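Local coordinates for alpha-catenin-like protein hmp-1 (Caenorhabditis elegans, PDB 5H5M) that links the cadherin-catenin complex of adherens junctions to actin filaments and is required for cell migration and cell shape changes during body enclosure and elongation of the embryo, at residues Asp117-Ala122 / Arg164-Leu169; Ala46-Ala51 / Arg109-Ala114; Gly281-Arg286 / Asn357-Val362. All coordinates share one frame; numbering follows the deposited sequence.

How the interactions relate
The three contacts follow one another along the chain in the order interaction 2, interaction 1, interaction 3, and all lie in the M domain of this vinculin-family protein, a region built of helices and connecting loops, without strands. Interactions 2 and 1 share helix 92-122, with centres 10 Å apart, and touch directly: Leu-169 packs on Leu-111 and Ile-48. Interaction 3 joins helices 276-300 and 345-374, its centre 22 Å from that of interaction 1 and 26 Å from that of interaction 2. A salt bridge from Arg-286 to Asp-121 nevertheless ties helix 276-300 to the end of helix 92-122, so helix 92-122 takes part in interactions 1 and 2 and also meets a helix of interaction 3.

Interaction 1 of 3, residues Asp117-Ala122 / Arg164-Leu169; sequences DHISDA and RLSCQL
Leu-165 sets its CD2 methyl squarely over one face of the His-118 imidazole, and beside this pair the end of Ile-119 rests against the hydroxyl of Ser-166. The first is a CH-pi contact: CD2 of Leu-165 lies 3.7 Å from the centroid of the His-118 ring and only 5° off the ring normal. The methyl is therefore nearly equidistant from all five ring atoms instead of leaning on one edge. Leu-165 has CG anti to its own nitrogen (chi1 -180°), which extends the branch toward helix 92-122, and the two side chains cross at about a right angle.

The second kind is van der Waals packing of an aliphatic chain on a polar atom. CD1 of Ile-119 approaches OG of Ser-166 to 3.6 Å, and CG1 of Ile-119 follows at 3.8 Å from the same OG. The CB of Ile-119 does not aim at the other helix; its extended CG1-CD1 arm brings the methyl there.

No hydrogen bond spans the two segments. The ND1 of His-118 bonds to the carbonyl of Ala-114 one turn earlier in its helix, and its NE2 to the hydroxyl of Ser-53, which together should fix the rotation of the ring and present its face to Leu-165. The hydroxyl of Ser-166 similarly bonds to the carbonyl of Val-162. Val-162 also packs on both His-118 and Ile-119, extending by a turn this interface of helices 92-122 and 142-166 in the helical M domain of a vinculin-family protein.

With the ring nitrogens and the serine hydroxyl bonded elsewhere, the contact needs no hydrogen bond of its own: its cohesion comes from the CH-pi contact and van der Waals packing, although a histidine and a serine form half of it.

Interaction 2 of 3, residues Ala46-Ala51 / Arg109-Ala114; sequences ASIADA and RHLRRA
Ile-48 meets helix 92-122 with both branches of its side chain, each on a different residue. Its CG2 methyl abuts the CB of Ala-114 at 3.8 Å, while its longer arm ends in CD1, 4.1 Å from CD2 of Leu-111. The two partners stand three residues apart on the same helix, and the beta-branched isoleucine thus spans from one to the other.

The torsions explain this division. In Ile-48, CG2 is anti to the backbone N and CG1 is anti to the carbonyl carbon (chi1 -72°), with the arm extended beyond it to CD1. Leu-111 contributes from the side: its CB does not aim at helix 27-49, but the end of the chain comes nearer and presents CD2, so that the two side chains cross at about a right angle. Ala-114, by contrast, points its methyl directly toward the other segment. The backbones come closest at Ile-48 and Leu-111, whose CA atoms are 7.3 Å apart.

This is packing between helices of a helical bundle in the M domain, of the kind from which the vinculin/alpha-catenin family is built, and it joins the last turn of helix 27-49 to the middle and later part of helix 92-122. Helix 6-17 also takes part: its Leu-7 touches both Ile-48 and Leu-111, and Ile-11 adds a further contact to Leu-111.

Beyond this layer lie polar bonds. Helix 27-49 stops just after Ile-48, Asp-50 being the first residue to leave helical backbone angles, and the carbonyl of Ile-48 accepts a hydrogen bond from the hydroxyl of Thr-54. On the other helix, Arg-113 reaches away from Ile-48 to a salt bridge between its NE and Asp-239, at the start of helix 237-260.

Interaction 3 of 3, residues Gly281-Arg286 / Asn357-Val362; sequences GSIRGR and NACTLV
Ile-283 buries the most surface in this contact, directing its side chain toward helix 345-374 and dividing it between Val-362 and Cys-359. The CG2 methyl faces the fork of Val-362, 3.8 Å from CG1 and 4.0 Å from CG2 of that valine. The CD1 methyl of Ile-283 goes the other way along the helix, to SG of Cys-359 at 3.6 Å.

Val-362 answers with both of its methyls. Its CG1 is anti to the backbone N (chi1 174°), which places the two branches about the CG2 methyl of Ile-283. Cys-359, one turn earlier, has its CB beside the contact and offers the sulfur as an apolar surface; a chi1 of -69°, with SG anti to the carbonyl carbon, carries the sulfur to CD1 of Ile-283.

These residues belong to the interior of a four-helix bundle in the M domain, in which helices 276-300 and 345-374, running in the same general direction here, pack with helices 237-260 and 305-339. Phe-325 of helix 305-339 touches both Ile-283 and Val-362, and Cys-252 of helix 237-260 lies against Cys-359.

No hydrogen bond joins the two segments. Arg-286 leads its guanidinium away from helix 345-374, to salt bridges with Asp-251 through NE and with Asp-121 through NH1, the latter at the end of helix 92-122.

Interaction 1 of 3, residues Asp117-Ala122 / Arg164-Leu169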
ATOM      1  N   ASP A 117       1.544   0.848   2.755  1.00 20.50           N
ATOM      2  CA  ASP A 117       2.365   1.817   2.023  1.00 20.65           C
ATOM      3  C   ASP A 117       2.781   1.272   0.662  1.00 20.36           C
ATOM      4  O   ASP A 117       2.677   1.957  -0.356  1.00 26.40           O
ATOM      5  CB  ASP A 117       3.628   2.184   2.804  1.00 23.71           C
ATOM      6  CG  ASP A 117       3.394   3.263   3.834  1.00 26.65           C
ATOM      7  OD1 ASP A 117       4.092   3.238   4.866  1.00 25.89           O
ATOM      8  OD2 ASP A 117       2.528   4.137   3.617  1.00 28.89           O
ATOM      9  N   HIS A 118       3.265   0.034   0.670  1.00 17.13           N
ATOM     10  CA  HIS A 118       3.728  -0.628  -0.538  1.00 18.97           C
ATOM     11  C   HIS A 118       2.569  -0.943  -1.480  1.00 23.01           C
ATOM     12  O   HIS A 118       2.670  -0.728  -2.686  1.00 32.30           O
ATOM     13  CB  HIS A 118       4.491  -1.906  -0.178  1.00 23.62           C
ATOM     14  CG  HIS A 118       5.806  -1.654   0.498  1.00 26.63           C
ATOM     15  ND1 HIS A 118       5.900  -1.244   1.811  1.00 26.60           N
ATOM     16  CD2 HIS A 118       7.074  -1.742   0.038  1.00 28.55           C
ATOM     17  CE1 HIS A 118       7.174  -1.092   2.131  1.00 19.54           C
ATOM     18  NE2 HIS A 118       7.908  -1.388   1.075  1.00 21.84           N
ATOM     19  N   ILE A 119       1.470  -1.444  -0.924  1.00 22.60           N
ATOM     20  CA  ILE A 119       0.281  -1.767  -1.709  1.00 20.38           C
ATOM     21  C   ILE A 119      -0.311  -0.513  -2.346  1.00 25.20           C
ATOM     22  O   ILE A 119      -0.747  -0.533  -3.502  1.00 21.89           O
ATOM     23  CB  ILE A 119      -0.792  -2.461  -0.845  1.00 19.34           C
ATOM     24  CG1 ILE A 119      -0.264  -3.805  -0.332  1.00 20.38           C
ATOM     25  CG2 ILE A 119      -2.080  -2.666  -1.633  1.00 18.85           C
ATOM     26  CD1 ILE A 119      -1.261  -4.584   0.492  1.00 22.06           C
ATOM     27  N   SER A 120      -0.309   0.580  -1.588  1.00 22.20           N
ATOM     28  CA  SER A 120      -0.814   1.858  -2.077  1.00 18.12           C
ATOM     29  C   SER A 120      -0.031   2.324  -3.303  1.00 18.61           C
ATOM     30  O   SER A 120      -0.623   2.718  -4.306  1.00 19.63           O
ATOM     31  CB  SER A 120      -0.757   2.917  -0.970  1.00 19.21           C
ATOM     32  OG  SER A 120      -1.240   4.172  -1.419  1.00 21.48           O
ATOM     33  N   ASP A 121       1.297   2.263  -3.224  1.00 26.05           N
ATOM     34  CA  ASP A 121       2.157   2.680  -4.332  1.00 27.44           C
ATOM     35  C   ASP A 121       2.081   1.736  -5.531  1.00 26.99           C
ATOM     36  O   ASP A 121       1.912   2.173  -6.669  1.00 33.17           O
ATOM     37  CB  ASP A 121       3.619   2.785  -3.876  1.00 19.52           C
ATOM     38  CG  ASP A 121       3.849   3.912  -2.882  1.00 24.79           C
ATOM     39  OD1 ASP A 121       3.026   4.849  -2.835  1.00 28.86           O
ATOM     40  OD2 ASP A 121       4.862   3.863  -2.150  1.00 27.71           O
ATOM     41  N   ALA A 122       2.207   0.441  -5.268  1.00 20.20           N
ATOM     42  CA  ALA A 122       2.409  -0.539  -6.331  1.00 17.94           C
ATOM     43  C   ALA A 122       1.162  -0.795  -7.173  1.00 17.95           C
ATOM     44  O   ALA A 122       1.269  -1.156  -8.344  1.00 22.30           O
ATOM     45  CB  ALA A 122       2.910  -1.848  -5.739  1.00 18.01           C
ATOM     46  N   ARG A 164       4.453 -10.554  -1.936  1.00 23.60           N
ATOM     47  CA  ARG A 164       5.140 -11.478  -1.041  1.00 32.87           C
ATOM     48  C   ARG A 164       5.415 -10.846   0.319  1.00 32.59           C
ATOM     49  O   ARG A 164       5.383 -11.529   1.343  1.00 42.61           O
ATOM     50  CB  ARG A 164       6.443 -11.968  -1.678  1.00 16.08           C
ATOM     51  CG  ARG A 164       6.215 -12.927  -2.840  1.00 16.55           C
ATOM     52  CD  ARG A 164       7.479 -13.155  -3.662  1.00 16.87           C
ATOM     53  NE  ARG A 164       7.276 -14.195  -4.665  1.00 25.54           N
ATOM     54  CZ  ARG A 164       8.011 -14.336  -5.764  1.00 27.98           C
ATOM     55  NH1 ARG A 164       9.005 -13.496  -6.016  1.00 32.34           N
ATOM     56  NH2 ARG A 164       7.745 -15.316  -6.618  1.00 23.74           N
ATOM     57  N   LEU A 165       5.676  -9.542   0.325  1.00 24.01           N
ATOM     58  CA  LEU A 165       5.920  -8.811   1.565  1.00 24.72           C
ATOM     59  C   LEU A 165       4.655  -8.780   2.421  1.00 23.18           C
ATOM     60  O   LEU A 165       4.718  -8.859   3.647  1.00 25.85           O
ATOM     61  CB  LEU A 165       6.404  -7.387   1.264  1.00 24.25           C
ATOM     62  CG  LEU A 165       6.725  -6.448   2.435  1.00 28.66           C
ATOM     63  CD1 LEU A 165       8.069  -6.789   3.045  1.00 23.32           C
ATOM     64  CD2 LEU A 165       6.694  -4.984   1.994  1.00 23.56           C
ATOM     65  N   SER A 166       3.505  -8.680   1.761  1.00 24.52           N
ATOM     66  CA  SER A 166       2.216  -8.610   2.445  1.00 29.55           C
ATOM     67  C   SER A 166       1.888  -9.878   3.236  1.00 31.69           C
ATOM     68  O   SER A 166       1.252  -9.818   4.290  1.00 22.76           O
ATOM     69  CB  SER A 166       1.100  -8.342   1.435  1.00 21.82           C
ATOM     70  OG  SER A 166       1.312  -7.115   0.760  1.00 30.47           O
ATOM     71  N   CYS A 167       2.327 -11.021   2.721  1.00 26.22           N
ATOM     72  CA  CYS A 167       1.972 -12.314   3.296  1.00 33.84           C
ATOM     73  C   CYS A 167       2.478 -12.495   4.729  1.00 33.92           C
ATOM     74  O   CYS A 167       1.895 -13.251   5.506  1.00 32.85           O
ATOM     75  CB  CYS A 167       2.501 -13.437   2.404  1.00 32.75           C
ATOM     76  SG  CYS A 167       1.672 -13.522   0.792  1.00 20.16           S
ATOM     77  N   GLN A 168       3.551 -11.793   5.078  1.00 30.53           N
ATOM     78  CA  GLN A 168       4.138 -11.892   6.411  1.00 31.86           C
ATOM     79  C   GLN A 168       3.187 -11.420   7.507  1.00 29.86           C
ATOM     80  O   GLN A 168       3.310 -11.829   8.660  1.00 29.38           O
ATOM     81  CB  GLN A 168       5.430 -11.075   6.497  1.00 31.10           C
ATOM     82  CG  GLN A 168       6.366 -11.228   5.320  1.00 43.06           C
ATOM     83  CD  GLN A 168       7.648 -10.441   5.512  1.00 56.44           C
ATOM     84  OE1 GLN A 168       7.953  -9.994   6.620  1.00 46.96           O
ATOM     85  NE2 GLN A 168       8.403 -10.261   4.434  1.00 61.20           N
ATOM     86  N   LEU A 169       2.248 -10.550   7.153  1.00 24.26           N
ATOM     87  CA  LEU A 169       1.389  -9.931   8.153  1.00 31.26           C
ATOM     88  C   LEU A 169      -0.040 -10.457   8.119  1.00 30.09           C
ATOM     89  O   LEU A 169      -0.921  -9.912   8.782  1.00 33.24           O
ATOM     90  CB  LEU A 169       1.385  -8.415   7.973  1.00 35.31           C
ATOM     91  CG  LEU A 169       2.758  -7.748   8.062  1.00 29.11           C
ATOM     92  CD1 LEU A 169       2.590  -6.257   8.115  1.00 43.85           C
ATOM     93  CD2 LEU A 169       3.521  -8.242   9.278  1.00 25.89           C
TER

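Interaction 2 of 3, residues Ala46-Ala51 / Arg109-Ala114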
ATOM      1  N   ALA A  46      12.339  -5.334  11.800  1.00 26.34           N
ATOM      2  CA  ALA A  46      13.468  -4.588  11.264  1.00 28.00           C
ATOM      3  C   ALA A  46      13.596  -4.777   9.752  1.00 34.00           C
ATOM      4  O   ALA A  46      13.926  -3.837   9.032  1.00 33.00           O
ATOM      5  CB  ALA A  46      14.755  -5.004  11.961  1.00 28.44           C
ATOM      6  N   SER A  47      13.336  -5.992   9.279  1.00 34.91           N
ATOM      7  CA  SER A  47      13.414  -6.294   7.853  1.00 36.82           C
ATOM      8  C   SER A  47      12.415  -5.443   7.077  1.00 36.59           C
ATOM      9  O   SER A  47      12.698  -4.965   5.980  1.00 43.36           O
ATOM     10  CB  SER A  47      13.153  -7.781   7.597  1.00 34.27           C
ATOM     11  OG  SER A  47      14.192  -8.587   8.126  1.00 43.98           O
ATOM     12  N   ILE A  48      11.245  -5.257   7.669  1.00 34.27           N
ATOM     13  CA  ILE A  48      10.213  -4.418   7.089  1.00 31.06           C
ATOM     14  C   ILE A  48      10.617  -2.949   7.178  1.00 39.50           C
ATOM     15  O   ILE A  48      10.531  -2.213   6.196  1.00 38.75           O
ATOM     16  CB  ILE A  48       8.863  -4.660   7.790  1.00 24.49           C
ATOM     17  CG1 ILE A  48       8.315  -6.032   7.386  1.00 26.53           C
ATOM     18  CG2 ILE A  48       7.872  -3.561   7.466  1.00 20.40           C
ATOM     19  CD1 ILE A  48       7.034  -6.420   8.091  1.00 35.61           C
ATOM     20  N   ALA A  49      11.081  -2.537   8.355  1.00 43.01           N
ATOM     21  CA  ALA A  49      11.530  -1.166   8.569  1.00 42.96           C
ATOM     22  C   ALA A  49      12.693  -0.792   7.651  1.00 44.79           C
ATOM     23  O   ALA A  49      12.709   0.295   7.072  1.00 51.48           O
ATOM     24  CB  ALA A  49      11.930  -0.961  10.029  1.00 23.89           C
ATOM     25  N   ASP A  50      13.659  -1.698   7.515  1.00 34.28           N
ATOM     26  CA  ASP A  50      14.878  -1.413   6.763  1.00 32.43           C
ATOM     27  C   ASP A  50      14.821  -1.872   5.314  1.00 45.15           C
ATOM     28  O   ASP A  50      15.845  -2.215   4.726  1.00 53.98           O
ATOM     29  CB  ASP A  50      16.088  -2.054   7.441  1.00 41.63           C
ATOM     30  CG  ASP A  50      16.383  -1.447   8.792  1.00 61.53           C
ATOM     31  OD1 ASP A  50      16.106  -0.243   8.975  1.00 68.48           O
ATOM     32  OD2 ASP A  50      16.892  -2.172   9.671  1.00 71.42           O
ATOM     33  N   ALA A  51      13.625  -1.890   4.739  1.00 53.00           N
ATOM     34  CA  ALA A  51      13.499  -2.011   3.296  1.00 49.61           C
ATOM     35  C   ALA A  51      13.697  -0.619   2.711  1.00 58.35           C
ATOM     36  O   ALA A  51      13.191   0.359   3.261  1.00 56.32           O
ATOM     37  CB  ALA A  51      12.147  -2.586   2.908  1.00 28.57           C
ATOM     38  N   ARG A 109       0.263  -2.184  14.222  1.00 23.69           N
ATOM     39  CA  ARG A 109      -0.400  -1.180  13.394  1.00 25.64           C
ATOM     40  C   ARG A 109       0.604  -0.545  12.441  1.00 26.74           C
ATOM     41  O   ARG A 109       0.323  -0.382  11.254  1.00 25.65           O
ATOM     42  CB  ARG A 109      -1.068  -0.094  14.242  1.00 26.65           C
ATOM     43  CG  ARG A 109      -1.868   0.901  13.401  1.00 29.04           C
ATOM     44  CD  ARG A 109      -2.472   2.029  14.225  1.00 44.40           C
ATOM     45  NE  ARG A 109      -1.452   2.893  14.814  1.00 58.00           N
ATOM     46  CZ  ARG A 109      -1.061   2.830  16.082  1.00 63.53           C
ATOM     47  NH1 ARG A 109      -0.124   3.656  16.532  1.00 65.17           N
ATOM     48  NH2 ARG A 109      -1.609   1.943  16.904  1.00 57.20           N
ATOM     49  N   HIS A 110       1.776  -0.200  12.971  1.00 24.60           N
ATOM     50  CA  HIS A 110       2.862   0.356  12.165  1.00 24.15           C
ATOM     51  C   HIS A 110       3.312  -0.594  11.055  1.00 23.64           C
ATOM     52  O   HIS A 110       3.552  -0.170   9.924  1.00 25.52           O
ATOM     53  CB  HIS A 110       4.054   0.704  13.057  1.00 22.72           C
ATOM     54  CG  HIS A 110       3.817   1.883  13.949  1.00 28.80           C
ATOM     55  ND1 HIS A 110       4.331   1.968  15.224  1.00 28.15           N
ATOM     56  CD2 HIS A 110       3.128   3.031  13.741  1.00 28.15           C
ATOM     57  CE1 HIS A 110       3.962   3.116  15.769  1.00 29.90           C
ATOM     58  NE2 HIS A 110       3.234   3.778  14.890  1.00 35.61           N
ATOM     59  N   LEU A 111       3.423  -1.877  11.383  1.00 20.76           N
ATOM     60  CA  LEU A 111       3.859  -2.882  10.420  1.00 20.32           C
ATOM     61  C   LEU A 111       2.820  -3.074   9.320  1.00 27.70           C
ATOM     62  O   LEU A 111       3.165  -3.129   8.135  1.00 23.34           O
ATOM     63  CB  LEU A 111       4.135  -4.217  11.118  1.00 19.64           C
ATOM     64  CG  LEU A 111       5.276  -4.240  12.139  1.00 24.01           C
ATOM     65  CD1 LEU A 111       5.186  -5.479  13.011  1.00 19.56           C
ATOM     66  CD2 LEU A 111       6.633  -4.164  11.444  1.00 22.51           C
ATOM     67  N   ARG A 112       1.552  -3.182   9.717  1.00 18.70           N
ATOM     68  CA  ARG A 112       0.466  -3.369   8.761  1.00 18.83           C
ATOM     69  C   ARG A 112       0.439  -2.220   7.762  1.00 24.29           C
ATOM     70  O   ARG A 112       0.287  -2.434   6.562  1.00 26.49           O
ATOM     71  CB  ARG A 112      -0.892  -3.477   9.470  1.00 19.87           C
ATOM     72  CG  ARG A 112      -1.070  -4.714  10.346  1.00 25.68           C
ATOM     73  CD  ARG A 112      -0.999  -6.019   9.559  1.00 34.20           C
ATOM     74  NE  ARG A 112      -2.326  -6.531   9.218  1.00 35.59           N
ATOM     75  CZ  ARG A 112      -2.920  -6.344   8.044  1.00 49.05           C
ATOM     76  NH1 ARG A 112      -2.303  -5.659   7.088  1.00 66.83           N
ATOM     77  NH2 ARG A 112      -4.131  -6.843   7.824  1.00 32.07           N
ATOM     78  N   ARG A 113       0.607  -1.002   8.267  1.00 23.10           N
ATOM     79  CA  ARG A 113       0.516   0.185   7.428  1.00 25.97           C
ATOM     80  C   ARG A 113       1.781   0.384   6.599  1.00 29.37           C
ATOM     81  O   ARG A 113       1.764   1.092   5.591  1.00 24.02           O
ATOM     82  CB  ARG A 113       0.227   1.421   8.283  1.00 22.83           C
ATOM     83  CG  ARG A 113      -1.186   1.422   8.851  1.00 23.76           C
ATOM     84  CD  ARG A 113      -1.529   2.713   9.572  1.00 24.58           C
ATOM     85  NE  ARG A 113      -2.910   2.696  10.055  1.00 30.11           N
ATOM     86  CZ  ARG A 113      -3.536   3.746  10.573  1.00 35.08           C
ATOM     87  NH1 ARG A 113      -2.909   4.910  10.679  1.00 44.13           N
ATOM     88  NH2 ARG A 113      -4.793   3.634  10.986  1.00 32.07           N
ATOM     89  N   ALA A 114       2.874  -0.248   7.023  1.00 19.83           N
ATOM     90  CA  ALA A 114       4.089  -0.260   6.220  1.00 21.33           C
ATOM     91  C   ALA A 114       3.851  -1.097   4.967  1.00 19.15           C
ATOM     92  O   ALA A 114       4.311  -0.753   3.878  1.00 24.87           O
ATOM     93  CB  ALA A 114       5.269  -0.807   7.020  1.00 17.94           C
TER

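Interaction 3 of 3, residues Gly281-Arg286 / Asn357-Val362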
ATOM      1  N   GLY A 281      -1.154  12.001 -11.691  1.00 28.02           N
ATOM      2  CA  GLY A 281      -1.303  10.605 -12.058  1.00 26.74           C
ATOM      3  C   GLY A 281      -1.412   9.680 -10.858  1.00 33.74           C
ATOM      4  O   GLY A 281      -2.184   8.720 -10.880  1.00 34.28           O
ATOM      5  N   SER A 282      -0.644   9.966  -9.809  1.00 29.50           N
ATOM      6  CA  SER A 282      -0.676   9.150  -8.595  1.00 25.12           C
ATOM      7  C   SER A 282      -1.963   9.383  -7.817  1.00 24.33           C
ATOM      8  O   SER A 282      -2.605   8.437  -7.360  1.00 29.31           O
ATOM      9  CB  SER A 282       0.532   9.447  -7.700  1.00 21.87           C
ATOM     10  OG  SER A 282       1.748   9.067  -8.322  1.00 32.17           O
ATOM     11  N   ILE A 283      -2.328  10.651  -7.663  1.00 28.19           N
ATOM     12  CA  ILE A 283      -3.542  11.024  -6.951  1.00 23.53           C
ATOM     13  C   ILE A 283      -4.774  10.401  -7.602  1.00 19.42           C
ATOM     14  O   ILE A 283      -5.633   9.844  -6.920  1.00 23.41           O
ATOM     15  CB  ILE A 283      -3.695  12.551  -6.891  1.00 22.63           C
ATOM     16  CG1 ILE A 283      -2.597  13.142  -6.009  1.00 22.24           C
ATOM     17  CG2 ILE A 283      -5.069  12.937  -6.365  1.00 24.18           C
ATOM     18  CD1 ILE A 283      -2.662  14.639  -5.852  1.00 29.14           C
ATOM     19  N   ARG A 284      -4.846  10.477  -8.927  1.00 22.45           N
ATOM     20  CA  ARG A 284      -5.966   9.895  -9.656  1.00 28.30           C
ATOM     21  C   ARG A 284      -6.049   8.387  -9.419  1.00 35.70           C
ATOM     22  O   ARG A 284      -7.118   7.857  -9.105  1.00 29.41           O
ATOM     23  CB  ARG A 284      -5.846  10.186 -11.154  1.00 23.69           C
ATOM     24  CG  ARG A 284      -6.959   9.562 -11.980  1.00 28.62           C
ATOM     25  CD  ARG A 284      -6.817   9.864 -13.465  1.00 29.98           C
ATOM     26  NE  ARG A 284      -7.878   9.218 -14.235  1.00 41.03           N
ATOM     27  CZ  ARG A 284      -9.026   9.802 -14.566  1.00 51.21           C
ATOM     28  NH1 ARG A 284      -9.265  11.058 -14.209  1.00 50.80           N
ATOM     29  NH2 ARG A 284      -9.935   9.132 -15.264  1.00 53.17           N
ATOM     30  N   GLY A 285      -4.914   7.707  -9.565  1.00 28.43           N
ATOM     31  CA  GLY A 285      -4.847   6.272  -9.380  1.00 28.39           C
ATOM     32  C   GLY A 285      -5.254   5.829  -7.987  1.00 28.46           C
ATOM     33  O   GLY A 285      -6.039   4.893  -7.832  1.00 29.09           O
ATOM     34  N   ARG A 286      -4.722   6.505  -6.974  1.00 26.23           N
ATOM     35  CA  ARG A 286      -5.038   6.185  -5.586  1.00 28.88           C
ATOM     36  C   ARG A 286      -6.511   6.438  -5.277  1.00 28.89           C
ATOM     37  O   ARG A 286      -7.159   5.643  -4.592  1.00 24.62           O
ATOM     38  CB  ARG A 286      -4.165   7.001  -4.631  1.00 26.24           C
ATOM     39  CG  ARG A 286      -2.671   6.718  -4.718  1.00 28.66           C
ATOM     40  CD  ARG A 286      -1.942   7.369  -3.549  1.00 22.68           C
ATOM     41  NE  ARG A 286      -0.600   7.824  -3.898  1.00 17.99           N
ATOM     42  CZ  ARG A 286       0.493   7.069  -3.824  1.00 19.17           C
ATOM     43  NH1 ARG A 286       0.411   5.806  -3.423  1.00 19.44           N
ATOM     44  NH2 ARG A 286       1.670   7.577  -4.161  1.00 23.39           N
ATOM     45  N   ASN A 357      -5.749  23.643  -4.189  1.00 29.06           N
ATOM     46  CA  ASN A 357      -7.207  23.673  -4.243  1.00 35.44           C
ATOM     47  C   ASN A 357      -7.766  22.536  -5.089  1.00 30.38           C
ATOM     48  O   ASN A 357      -8.832  22.004  -4.792  1.00 31.93           O
ATOM     49  CB  ASN A 357      -7.704  25.016  -4.785  1.00 28.62           C
ATOM     50  CG  ASN A 357      -7.411  26.166  -3.842  1.00 34.44           C
ATOM     51  OD1 ASN A 357      -7.286  25.976  -2.632  1.00 41.11           O
ATOM     52  ND2 ASN A 357      -7.302  27.369  -4.393  1.00 33.58           N
ATOM     53  N   ALA A 358      -7.041  22.165  -6.140  1.00 26.83           N
ATOM     54  CA  ALA A 358      -7.455  21.054  -6.990  1.00 30.80           C
ATOM     55  C   ALA A 358      -7.316  19.721  -6.256  1.00 31.32           C
ATOM     56  O   ALA A 358      -8.209  18.880  -6.317  1.00 32.24           O
ATOM     57  CB  ALA A 358      -6.649  21.037  -8.275  1.00 24.29           C
ATOM     58  N   CYS A 359      -6.194  19.536  -5.565  1.00 25.07           N
ATOM     59  CA  CYS A 359      -5.961  18.321  -4.790  1.00 27.62           C
ATOM     60  C   CYS A 359      -6.987  18.185  -3.670  1.00 27.98           C
ATOM     61  O   CYS A 359      -7.366  17.076  -3.293  1.00 28.21           O
ATOM     62  CB  CYS A 359      -4.548  18.314  -4.202  1.00 25.16           C
ATOM     63  SG  CYS A 359      -3.225  18.123  -5.401  1.00 39.05           S
ATOM     64  N   THR A 360      -7.429  19.323  -3.148  1.00 32.80           N
ATOM     65  CA  THR A 360      -8.399  19.358  -2.058  1.00 35.21           C
ATOM     66  C   THR A 360      -9.750  18.786  -2.504  1.00 38.30           C
ATOM     67  O   THR A 360     -10.489  18.222  -1.697  1.00 34.22           O
ATOM     68  CB  THR A 360      -8.553  20.798  -1.524  1.00 34.26           C
ATOM     69  OG1 THR A 360      -7.284  21.251  -1.041  1.00 38.98           O
ATOM     70  CG2 THR A 360      -9.544  20.864  -0.382  1.00 38.58           C
ATOM     71  N   LEU A 361     -10.055  18.918  -3.793  1.00 35.99           N
ATOM     72  CA  LEU A 361     -11.200  18.237  -4.398  1.00 40.07           C
ATOM     73  C   LEU A 361     -11.186  16.744  -4.080  1.00 37.43           C
ATOM     74  O   LEU A 361     -12.149  16.199  -3.539  1.00 33.13           O
ATOM     75  CB  LEU A 361     -11.200  18.428  -5.917  1.00 43.71           C
ATOM     76  CG  LEU A 361     -12.077  19.474  -6.608  1.00 43.34           C
ATOM     77  CD1 LEU A 361     -12.118  20.774  -5.835  1.00 37.77           C
ATOM     78  CD2 LEU A 361     -11.559  19.703  -8.022  1.00 37.83           C
ATOM     79  N   VAL A 362     -10.083  16.091  -4.430  1.00 29.08           N
ATOM     80  CA  VAL A 362      -9.922  14.661  -4.207  1.00 27.68           C
ATOM     81  C   VAL A 362      -9.826  14.329  -2.719  1.00 25.35           C
ATOM     82  O   VAL A 362     -10.480  13.406  -2.233  1.00 35.06           O
ATOM     83  CB  VAL A 362      -8.665  14.128  -4.930  1.00 31.25           C
ATOM     84  CG1 VAL A 362      -8.420  12.668  -4.580  1.00 16.53           C
ATOM     85  CG2 VAL A 362      -8.799  14.307  -6.437  1.00 31.28           C
TER